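PDB 5HUS: trehalose synthase regulatory protein from Candida albicans, which probably serves as a regulatory subunit of the trehalose synthase complex, its C-terminal domain having the trehalose-phosphatase fold of the HAD superfamily. Local coordinates for residues Asn49-Leu63 / Val294-Ser306. Sequence-based numbering, arbitrary orientation.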
# COMPACT_ATOMS: atom_id res chain seq x y z
N ASN A 49 5.16 -7.80 -13.31
CA ASN A 49 4.33 -6.61 -13.14
C ASN A 49 5.04 -5.57 -12.29
O ASN A 49 4.59 -5.20 -11.21
CB ASN A 49 2.99 -6.97 -12.51
CG ASN A 49 2.02 -7.54 -13.52
OD1 ASN A 49 1.92 -7.05 -14.64
ND2 ASN A 49 1.29 -8.58 -13.12
N VAL A 50 6.18 -5.12 -12.80
CA VAL A 50 7.00 -4.12 -12.14
C VAL A 50 7.21 -2.98 -13.14
O VAL A 50 7.25 -3.22 -14.34
CB VAL A 50 8.34 -4.71 -11.68
CG1 VAL A 50 9.18 -3.69 -10.95
CG2 VAL A 50 8.10 -5.93 -10.80
N ILE A 51 7.31 -1.75 -12.65
CA ILE A 51 7.56 -0.63 -13.56
C ILE A 51 8.45 0.42 -12.90
O ILE A 51 8.52 0.51 -11.67
CB ILE A 51 6.23 0.01 -14.03
CG1 ILE A 51 6.45 0.85 -15.29
CG2 ILE A 51 5.58 0.83 -12.91
CD1 ILE A 51 5.22 1.02 -16.15
N ASP A 52 9.14 1.20 -13.72
CA ASP A 52 10.02 2.25 -13.25
C ASP A 52 9.26 3.56 -13.07
O ASP A 52 8.18 3.75 -13.65
CB ASP A 52 11.18 2.44 -14.24
CG ASP A 52 10.71 2.78 -15.63
OD1 ASP A 52 9.94 1.98 -16.21
OD2 ASP A 52 11.08 3.85 -16.14
N PRO A 53 9.80 4.48 -12.25
CA PRO A 53 9.13 5.76 -11.98
C PRO A 53 8.79 6.56 -13.23
O PRO A 53 7.66 7.00 -13.38
CB PRO A 53 10.16 6.50 -11.12
CG PRO A 53 10.88 5.40 -10.40
CD PRO A 53 11.00 4.30 -11.41
N SER A 54 9.76 6.74 -14.13
CA SER A 54 9.54 7.51 -15.34
C SER A 54 8.48 6.87 -16.24
O SER A 54 7.69 7.57 -16.86
CB SER A 54 10.84 7.68 -16.12
OG SER A 54 11.41 6.42 -16.44
N GLY A 55 8.47 5.55 -16.29
CA GLY A 55 7.48 4.82 -17.06
C GLY A 55 6.07 5.01 -16.52
O GLY A 55 5.12 5.20 -17.28
N LEU A 56 5.95 4.96 -15.20
CA LEU A 56 4.68 5.17 -14.52
C LEU A 56 4.10 6.55 -14.83
O LEU A 56 2.92 6.68 -15.17
CB LEU A 56 4.85 5.01 -13.01
CG LEU A 56 3.63 5.35 -12.15
CD1 LEU A 56 2.48 4.42 -12.48
CD2 LEU A 56 3.98 5.29 -10.67
N VAL A 57 4.94 7.57 -14.73
CA VAL A 57 4.51 8.95 -14.95
C VAL A 57 4.14 9.16 -16.42
O VAL A 57 3.11 9.75 -16.73
CB VAL A 57 5.60 9.96 -14.55
CG1 VAL A 57 5.14 11.38 -14.83
CG2 VAL A 57 5.98 9.79 -13.09
N ARG A 58 5.00 8.67 -17.31
CA ARG A 58 4.76 8.77 -18.75
C ARG A 58 3.44 8.11 -19.13
O ARG A 58 2.61 8.71 -19.81
CB ARG A 58 5.91 8.13 -19.53
CG ARG A 58 5.67 8.05 -21.04
CD ARG A 58 6.90 7.55 -21.79
NE ARG A 58 7.24 6.16 -21.49
CZ ARG A 58 8.21 5.78 -20.67
NH1 ARG A 58 8.97 6.69 -20.07
NH2 ARG A 58 8.44 4.49 -20.45
N LEU A 59 3.24 6.89 -18.66
CA LEU A 59 2.05 6.13 -19.03
C LEU A 59 0.77 6.69 -18.40
O LEU A 59 -0.33 6.32 -18.81
CB LEU A 59 2.21 4.66 -18.64
CG LEU A 59 3.14 3.85 -19.55
CD1 LEU A 59 3.25 2.41 -19.06
CD2 LEU A 59 2.67 3.89 -21.00
N LEU A 60 0.91 7.59 -17.43
CA LEU A 60 -0.24 8.24 -16.81
C LEU A 60 -0.20 9.76 -16.97
O LEU A 60 -0.77 10.48 -16.16
CB LEU A 60 -0.31 7.90 -15.31
CG LEU A 60 -0.53 6.44 -14.90
CD1 LEU A 60 -0.46 6.30 -13.38
CD2 LEU A 60 -1.85 5.94 -15.43
N SER A 61 0.47 10.24 -18.02
CA SER A 61 0.69 11.68 -18.16
C SER A 61 -0.62 12.46 -18.34
O SER A 61 -0.77 13.55 -17.80
CB SER A 61 1.63 11.97 -19.33
OG SER A 61 1.21 11.32 -20.51
N ASP A 62 -1.56 11.88 -19.08
CA ASP A 62 -2.85 12.52 -19.27
C ASP A 62 -3.67 12.48 -17.99
O ASP A 62 -4.30 13.47 -17.60
CB ASP A 62 -3.61 11.85 -20.41
CG ASP A 62 -2.87 11.94 -21.74
OD1 ASP A 62 -2.12 12.91 -21.93
OD2 ASP A 62 -3.03 11.03 -22.58
N LEU A 63 -3.65 11.34 -17.31
CA LEU A 63 -4.41 11.15 -16.08
C LEU A 63 -4.01 12.14 -14.99
O LEU A 63 -4.86 12.72 -14.32
CB LEU A 63 -4.24 9.73 -15.56
CG LEU A 63 -4.89 9.46 -14.20
CD1 LEU A 63 -6.40 9.69 -14.28
CD2 LEU A 63 -4.58 8.05 -13.72
N VAL A 294 -7.07 -7.08 -14.21
CA VAL A 294 -6.25 -6.77 -15.39
C VAL A 294 -5.07 -7.72 -15.45
O VAL A 294 -4.52 -8.10 -14.42
CB VAL A 294 -5.70 -5.33 -15.40
CG1 VAL A 294 -6.58 -4.41 -16.24
CG2 VAL A 294 -5.51 -4.81 -13.99
N ARG A 295 -4.64 -8.08 -16.66
CA ARG A 295 -3.60 -9.09 -16.79
C ARG A 295 -2.18 -8.52 -16.88
O ARG A 295 -1.21 -9.27 -16.85
CB ARG A 295 -3.89 -9.98 -18.00
CG ARG A 295 -5.20 -10.73 -17.83
CD ARG A 295 -5.29 -11.97 -18.69
NE ARG A 295 -6.32 -12.87 -18.17
CZ ARG A 295 -6.06 -13.97 -17.47
NH1 ARG A 295 -4.81 -14.33 -17.22
NH2 ARG A 295 -7.06 -14.72 -17.02
N GLY A 296 -2.06 -7.20 -16.98
CA GLY A 296 -0.75 -6.57 -17.02
C GLY A 296 -0.76 -5.13 -16.56
O GLY A 296 -1.80 -4.47 -16.57
N ILE A 297 0.41 -4.62 -16.17
CA ILE A 297 0.50 -3.25 -15.68
C ILE A 297 0.34 -2.23 -16.81
O ILE A 297 -0.25 -1.17 -16.61
CB ILE A 297 1.84 -3.02 -14.95
CG1 ILE A 297 1.92 -1.59 -14.41
CG2 ILE A 297 3.03 -3.33 -15.85
CD1 ILE A 297 2.79 -1.45 -13.18
N ASN A 298 0.84 -2.55 -18.01
CA ASN A 298 0.67 -1.63 -19.12
C ASN A 298 -0.80 -1.47 -19.48
O ASN A 298 -1.26 -0.38 -19.80
CB ASN A 298 1.47 -2.10 -20.34
CG ASN A 298 2.97 -1.94 -20.14
OD1 ASN A 298 3.49 -2.15 -19.05
ND2 ASN A 298 3.68 -1.56 -21.21
N GLU A 299 -1.55 -2.57 -19.40
CA GLU A 299 -2.97 -2.53 -19.70
C GLU A 299 -3.71 -1.70 -18.66
O GLU A 299 -4.59 -0.90 -19.00
CB GLU A 299 -3.55 -3.95 -19.75
CG GLU A 299 -5.01 -3.96 -20.20
CD GLU A 299 -5.61 -5.35 -20.17
OE1 GLU A 299 -5.01 -6.25 -19.54
OE2 GLU A 299 -6.68 -5.53 -20.79
N LEU A 300 -3.33 -1.88 -17.40
CA LEU A 300 -3.92 -1.10 -16.31
C LEU A 300 -3.70 0.39 -16.53
O LEU A 300 -4.65 1.17 -16.47
CB LEU A 300 -3.31 -1.52 -14.97
CG LEU A 300 -3.70 -0.68 -13.75
CD1 LEU A 300 -5.17 -0.86 -13.43
CD2 LEU A 300 -2.84 -1.05 -12.55
N LEU A 301 -2.46 0.78 -16.78
CA LEU A 301 -2.12 2.20 -16.90
C LEU A 301 -2.73 2.82 -18.17
O LEU A 301 -3.13 3.98 -18.17
CB LEU A 301 -0.60 2.39 -16.88
CG LEU A 301 0.09 1.93 -15.60
CD1 LEU A 301 1.59 2.22 -15.62
CD2 LEU A 301 -0.56 2.57 -14.38
N CYS A 302 -2.83 2.04 -19.23
CA CYS A 302 -3.41 2.54 -20.47
C CYS A 302 -4.90 2.86 -20.29
O CYS A 302 -5.40 3.85 -20.83
CB CYS A 302 -3.22 1.53 -21.61
SG CYS A 302 -1.54 1.55 -22.29
N ILE A 303 -5.59 2.03 -19.52
CA ILE A 303 -6.98 2.29 -19.20
C ILE A 303 -7.12 3.53 -18.32
O ILE A 303 -7.94 4.41 -18.59
CB ILE A 303 -7.64 1.09 -18.50
CG1 ILE A 303 -7.76 -0.09 -19.48
CG2 ILE A 303 -9.01 1.47 -17.95
CD1 ILE A 303 -8.14 -1.40 -18.82
N LEU A 304 -6.29 3.62 -17.27
CA LEU A 304 -6.35 4.76 -16.36
C LEU A 304 -5.97 6.08 -17.04
O LEU A 304 -6.34 7.15 -16.57
CB LEU A 304 -5.43 4.54 -15.16
CG LEU A 304 -5.74 3.36 -14.24
CD1 LEU A 304 -4.69 3.32 -13.13
CD2 LEU A 304 -7.14 3.46 -13.66
N ASN A 305 -5.22 6.00 -18.13
CA ASN A 305 -4.77 7.22 -18.80
C ASN A 305 -5.71 7.61 -19.94
O ASN A 305 -5.54 8.66 -20.56
CB ASN A 305 -3.35 7.05 -19.33
CG ASN A 305 -2.72 8.37 -19.73
OD1 ASN A 305 -2.51 9.24 -18.89
ND2 ASN A 305 -2.42 8.52 -21.01
N SER A 306 -6.69 6.76 -20.21
CA SER A 306 -7.62 7.01 -21.32
C SER A 306 -8.58 8.15 -20.99
O SER A 306 -9.24 8.69 -21.88
CB SER A 306 -8.41 5.75 -21.66
OG SER A 306 -9.34 5.44 -20.64
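Leu301, on the last helix (297-304) of this HAD-type alpha/beta fold, packs against helix 53-59, which runs in broadly the same direction, the axes 37° apart. Its CB lies over Leu59 CB and Leu60 CD2. With CG anti to the carbonyl carbon, the side chain then forks: CD1 lies 3.8 Å from Leu59 CD1 and also meets Ile51 CD1, CD2 rests on Leu60 CD2, CD1 and CG, and Leu56 CD1 touches both methyls. The side chains of Leu56, Leu59 and Leu60 cross that of Leu301 at about a right angle, whereas Ile51 reaches it tip to tip. One turn earlier, Ile297 CD1 packs against Ile51 CG2 (3.6 Å) and CB. Ile51 is bonded through its backbone to Glu28 and Ser30. At the N-terminal end of helix 297-304, Ile297 N gives a weak hydrogen bond to Asn49 OD1 (3.2 Å). At the far end, Leu304 CB touches Leu60 CD2 and Leu63 CD2, and Phe11 of helix 8-15 packs on the Leu304 side chain. Beyond it, Asn305 OD1 takes two backbone N-H groups in the first turn of helix 61-65, tying the end of the last helix to the start of that one. The hydrogen bond from Leu63 N (2.9 Å) is fairly straight at the hydrogen, 158°, though its donor is tilted from the amide plane; that from Asp62 N is weak. ND2 gives Asp62 OD2 a weak hydrogen bond (3.0 Å), amide and carboxylate planes only 17° apart.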